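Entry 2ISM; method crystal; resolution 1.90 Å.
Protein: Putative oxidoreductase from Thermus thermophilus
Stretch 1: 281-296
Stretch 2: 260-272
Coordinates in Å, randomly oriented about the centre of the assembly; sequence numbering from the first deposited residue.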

# COMPACT_ATOMS: atom_id res chain seq x y z
N TYR B 281 -7.70 6.66 5.23
CA TYR B 281 -8.94 5.90 5.14
C TYR B 281 -9.79 6.11 6.39
O TYR B 281 -9.27 6.09 7.50
CB TYR B 281 -8.64 4.41 4.96
CG TYR B 281 -8.12 4.07 3.59
CD1 TYR B 281 -8.89 3.32 2.70
CD2 TYR B 281 -6.86 4.50 3.17
CE1 TYR B 281 -8.43 3.01 1.43
CE2 TYR B 281 -6.39 4.20 1.89
CZ TYR B 281 -7.18 3.45 1.03
OH TYR B 281 -6.72 3.15 -0.23
N VAL B 282 -11.09 6.29 6.20
CA VAL B 282 -11.99 6.52 7.32
C VAL B 282 -13.18 5.57 7.28
O VAL B 282 -13.96 5.58 6.33
CB VAL B 282 -12.53 7.97 7.30
CG1 VAL B 282 -13.44 8.22 8.50
CG2 VAL B 282 -11.36 8.94 7.32
N ALA B 283 -13.31 4.74 8.31
CA ALA B 283 -14.41 3.79 8.40
C ALA B 283 -15.70 4.54 8.67
O ALA B 283 -15.75 5.44 9.50
CB ALA B 283 -14.15 2.77 9.52
N GLY B 284 -16.76 4.17 7.95
CA GLY B 284 -18.03 4.83 8.13
C GLY B 284 -19.04 3.91 8.79
O GLY B 284 -19.26 2.78 8.35
N LEU B 285 -19.65 4.39 9.86
CA LEU B 285 -20.66 3.61 10.55
C LEU B 285 -22.07 3.67 9.97
O LEU B 285 -22.61 2.64 9.55
CB LEU B 285 -20.80 4.10 12.00
CG LEU B 285 -19.62 3.68 12.90
CD1 LEU B 285 -19.65 4.41 14.25
CD2 LEU B 285 -19.68 2.17 13.10
N ARG B 286 -22.67 4.85 9.92
CA ARG B 286 -24.03 4.99 9.39
C ARG B 286 -23.90 5.01 7.87
O ARG B 286 -24.80 4.54 7.17
CB ARG B 286 -24.67 6.30 9.86
CG ARG B 286 -26.13 6.44 9.45
CD ARG B 286 -26.79 7.61 10.16
NE ARG B 286 -26.19 8.88 9.78
CZ ARG B 286 -26.10 9.94 10.59
NH1 ARG B 286 -26.58 9.87 11.83
NH2 ARG B 286 -25.54 11.06 10.15
N GLY B 287 -22.80 5.55 7.36
CA GLY B 287 -22.60 5.61 5.91
C GLY B 287 -22.29 4.25 5.30
O GLY B 287 -22.29 4.10 4.07
N GLN B 288 -22.02 3.27 6.15
CA GLN B 288 -21.72 1.91 5.72
C GLN B 288 -20.70 1.84 4.58
O GLN B 288 -20.92 1.16 3.58
CB GLN B 288 -23.01 1.20 5.30
CG GLN B 288 -24.01 1.01 6.43
CD GLN B 288 -25.28 0.33 5.97
OE1 GLN B 288 -25.24 -0.70 5.29
NE2 GLN B 288 -26.43 0.89 6.33
N ALA B 289 -19.57 2.51 4.76
CA ALA B 289 -18.55 2.52 3.73
C ALA B 289 -17.19 2.91 4.28
O ALA B 289 -17.08 3.50 5.35
CB ALA B 289 -18.94 3.48 2.61
N LEU B 290 -16.15 2.57 3.52
CA LEU B 290 -14.78 2.91 3.89
C LEU B 290 -14.39 3.98 2.87
O LEU B 290 -14.34 3.70 1.68
CB LEU B 290 -13.87 1.70 3.74
CG LEU B 290 -12.39 1.95 4.05
CD1 LEU B 290 -12.21 2.29 5.53
CD2 LEU B 290 -11.58 0.71 3.69
N LEU B 291 -14.13 5.19 3.34
CA LEU B 291 -13.76 6.27 2.44
C LEU B 291 -12.26 6.49 2.41
O LEU B 291 -11.55 6.25 3.39
CB LEU B 291 -14.46 7.57 2.84
CG LEU B 291 -16.00 7.52 2.88
CD1 LEU B 291 -16.54 8.90 3.22
CD2 LEU B 291 -16.55 7.05 1.55
N ARG B 292 -11.78 6.93 1.25
CA ARG B 292 -10.37 7.21 1.03
C ARG B 292 -10.25 8.71 0.83
O ARG B 292 -10.88 9.28 -0.06
CB ARG B 292 -9.88 6.48 -0.23
CG ARG B 292 -8.44 6.77 -0.61
CD ARG B 292 -8.10 6.25 -2.01
NE ARG B 292 -8.12 4.79 -2.10
CZ ARG B 292 -9.06 4.09 -2.72
NH1 ARG B 292 -10.06 4.70 -3.33
NH2 ARG B 292 -8.99 2.76 -2.74
N LEU B 293 -9.45 9.36 1.67
CA LEU B 293 -9.24 10.80 1.56
C LEU B 293 -7.88 11.05 0.93
O LEU B 293 -6.85 10.64 1.47
CB LEU B 293 -9.30 11.47 2.94
CG LEU B 293 -10.68 11.83 3.53
CD1 LEU B 293 -11.56 10.60 3.62
CD2 LEU B 293 -10.48 12.46 4.89
N VAL B 294 -7.88 11.70 -0.23
CA VAL B 294 -6.65 12.00 -0.94
C VAL B 294 -6.15 13.35 -0.44
O VAL B 294 -6.82 14.36 -0.61
CB VAL B 294 -6.87 12.06 -2.46
CG1 VAL B 294 -5.54 12.25 -3.17
CG2 VAL B 294 -7.55 10.78 -2.93
N LEU B 295 -4.96 13.34 0.16
CA LEU B 295 -4.39 14.56 0.71
C LEU B 295 -3.32 15.22 -0.15
O LEU B 295 -2.61 14.57 -0.91
CB LEU B 295 -3.79 14.26 2.09
CG LEU B 295 -4.63 13.46 3.07
CD1 LEU B 295 -3.84 13.25 4.36
CD2 LEU B 295 -5.94 14.17 3.36
N GLU B 296 -3.22 16.54 0.00
CA GLU B 296 -2.23 17.33 -0.70
C GLU B 296 -1.71 18.35 0.29
O GLU B 296 -2.48 18.99 1.01
CB GLU B 296 -2.85 18.05 -1.90
CG GLU B 296 -1.89 19.02 -2.58
CD GLU B 296 -2.43 19.57 -3.89
OE1 GLU B 296 -2.65 18.77 -4.82
OE2 GLU B 296 -2.63 20.80 -3.97
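Stretch 2 260-272: PLYFWPQGFPPGN

How does stretch 2 lie on stretch 1? Stretch 1 is a hairpin, its strands 281-284 and 289-296 joined by a turn in which residues 285-287 have helical phi/psi. Strand 270-272 runs beside 281-284 with the N-to-C directions 122° apart and the axes 4.6 Å from each other at closest approach. Gly 284 and Pro 270 form an antiparallel, non-hydrogen-bonded pair, CA to CA 4.7 Å. Strand 262-264 is more remote, crossing 289-296 at 145° with the axes 11.0 Å apart, so side chains must span that gap.

Which backbone donors and acceptors are satisfied across the contact? Gly 271 N gives its hydrogen to Ala 283 O at 2.8 Å, and Ala 283 N to Asn 272 O at 3.1 Å. Leu 285 N reaches Pro 269 O at 2.9 Å and nearly straight, 165° at the hydrogen. Pro 270 has no N-H to offer, but its CA lies 3.3 Å from Ala 283 O in a CA-H...O contact. A water extends the ladder, donating to Pro 269 O at 2.9 Å and accepting from Gly 287 N at 2.7 Å. On the other edge of strand 281-284, Val 282 N and O are paired with Leu 291 O (2.8 Å) and N (3.0 Å) respectively.

What fills the space beyond the ladder? Although CA-to-CB of Phe 268 points away, its ring returns to the hairpin: CZ is 3.1 Å from Gly 284 CA, where a CB would clash. Leu 291 CD1 covers one ring face, 3.5 Å from the Phe 268 centroid. Further along, Leu 293 CD1 meets the Trp 264 edge at CZ2, 4.3 Å, and Leu 295 CD2 touches Leu 261 CD2, also at 4.3 Å.

Does Arg 286 join in? Pro 269 CG lies over one guanidinium face, 3.5 Å from Arg 286 CZ, a packing contact.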

# COMPACT_ATOMS: atom_id res chain seq x y z
N PRO B 260 -11.75 21.57 11.27
CA PRO B 260 -11.38 20.21 10.90
C PRO B 260 -10.68 20.18 9.55
O PRO B 260 -10.84 21.10 8.73
CB PRO B 260 -12.72 19.48 10.88
CG PRO B 260 -13.68 20.56 10.48
CD PRO B 260 -13.22 21.73 11.32
N LEU B 261 -9.89 19.14 9.33
CA LEU B 261 -9.18 18.96 8.07
C LEU B 261 -10.24 18.71 7.01
O LEU B 261 -10.10 19.11 5.85
CB LEU B 261 -8.26 17.75 8.16
CG LEU B 261 -7.72 17.19 6.85
CD1 LEU B 261 -6.78 18.19 6.20
CD2 LEU B 261 -7.00 15.88 7.12
N TYR B 262 -11.31 18.05 7.42
CA TYR B 262 -12.42 17.74 6.52
C TYR B 262 -13.65 17.43 7.36
O TYR B 262 -13.54 16.92 8.48
CB TYR B 262 -12.08 16.52 5.66
CG TYR B 262 -13.03 16.30 4.51
CD1 TYR B 262 -12.92 17.05 3.34
CD2 TYR B 262 -14.07 15.37 4.60
CE1 TYR B 262 -13.81 16.88 2.29
CE2 TYR B 262 -14.97 15.19 3.56
CZ TYR B 262 -14.84 15.95 2.40
OH TYR B 262 -15.73 15.79 1.37
N PHE B 263 -14.82 17.75 6.82
CA PHE B 263 -16.06 17.45 7.52
C PHE B 263 -17.16 17.19 6.49
O PHE B 263 -17.13 17.74 5.39
CB PHE B 263 -16.47 18.57 8.48
CG PHE B 263 -16.90 19.85 7.80
CD1 PHE B 263 -15.95 20.76 7.34
CD2 PHE B 263 -18.25 20.14 7.65
CE1 PHE B 263 -16.35 21.96 6.74
CE2 PHE B 263 -18.66 21.33 7.06
CZ PHE B 263 -17.70 22.24 6.60
N TRP B 264 -18.13 16.36 6.86
CA TRP B 264 -19.25 16.05 5.99
C TRP B 264 -20.52 16.77 6.45
O TRP B 264 -21.19 16.34 7.39
CB TRP B 264 -19.50 14.54 5.94
CG TRP B 264 -18.36 13.77 5.34
CD1 TRP B 264 -18.24 13.36 4.04
CD2 TRP B 264 -17.18 13.32 6.02
NE1 TRP B 264 -17.06 12.68 3.87
CE2 TRP B 264 -16.39 12.64 5.07
CE3 TRP B 264 -16.71 13.42 7.33
CZ2 TRP B 264 -15.16 12.07 5.39
CZ3 TRP B 264 -15.49 12.85 7.65
CH2 TRP B 264 -14.73 12.18 6.69
N PRO B 265 -20.84 17.88 5.79
CA PRO B 265 -22.05 18.64 6.11
C PRO B 265 -23.30 17.77 6.08
O PRO B 265 -24.15 17.89 6.95
CB PRO B 265 -22.11 19.68 4.98
CG PRO B 265 -21.42 19.02 3.84
CD PRO B 265 -20.32 18.19 4.44
N GLN B 266 -23.39 16.90 5.07
CA GLN B 266 -24.19 15.68 5.19
C GLN B 266 -23.41 14.58 5.91
O GLN B 266 -22.33 14.19 5.47
CB GLN B 266 -24.63 15.20 3.81
CG GLN B 266 -23.51 14.61 2.97
CD GLN B 266 -22.32 15.53 2.84
OE1 GLN B 266 -22.24 16.33 1.90
NE2 GLN B 266 -21.39 15.44 3.79
N GLY B 267 -23.97 14.09 7.00
CA GLY B 267 -23.18 13.47 8.05
C GLY B 267 -22.57 12.15 7.62
O GLY B 267 -23.19 11.39 6.88
N PHE B 268 -21.35 11.89 8.07
CA PHE B 268 -20.71 10.60 7.87
C PHE B 268 -20.07 10.09 9.15
O PHE B 268 -18.85 10.14 9.31
CB PHE B 268 -19.67 10.69 6.75
CG PHE B 268 -19.03 9.37 6.42
CD1 PHE B 268 -19.65 8.48 5.55
CD2 PHE B 268 -17.80 9.02 6.97
CE1 PHE B 268 -19.06 7.27 5.24
CE2 PHE B 268 -17.21 7.81 6.66
CZ PHE B 268 -17.84 6.93 5.80
N PRO B 269 -20.90 9.60 10.07
CA PRO B 269 -20.42 9.19 11.39
C PRO B 269 -19.27 8.19 11.29
O PRO B 269 -19.46 7.07 10.82
CB PRO B 269 -21.65 8.51 12.00
CG PRO B 269 -22.80 9.17 11.34
CD PRO B 269 -22.36 9.48 9.94
N PRO B 270 -18.09 8.61 11.74
CA PRO B 270 -16.88 7.79 11.58
C PRO B 270 -16.48 6.86 12.70
O PRO B 270 -16.77 7.09 13.87
CB PRO B 270 -15.81 8.85 11.36
CG PRO B 270 -16.22 9.89 12.36
CD PRO B 270 -17.75 9.96 12.21
N GLY B 271 -15.81 5.79 12.31
CA GLY B 271 -15.27 4.85 13.26
C GLY B 271 -13.82 5.31 13.34
O GLY B 271 -13.55 6.51 13.43
N ASN B 272 -12.88 4.38 13.29
CA ASN B 272 -11.48 4.76 13.36
C ASN B 272 -11.01 5.17 11.97
O ASN B 272 -11.77 5.13 11.00
CB ASN B 272 -10.65 3.57 13.86
CG ASN B 272 -9.32 4.01 14.47
OD1 ASN B 272 -9.03 5.20 14.56
ND2 ASN B 272 -8.51 3.04 14.90
O HOH W 1 -20.59 6.98 8.12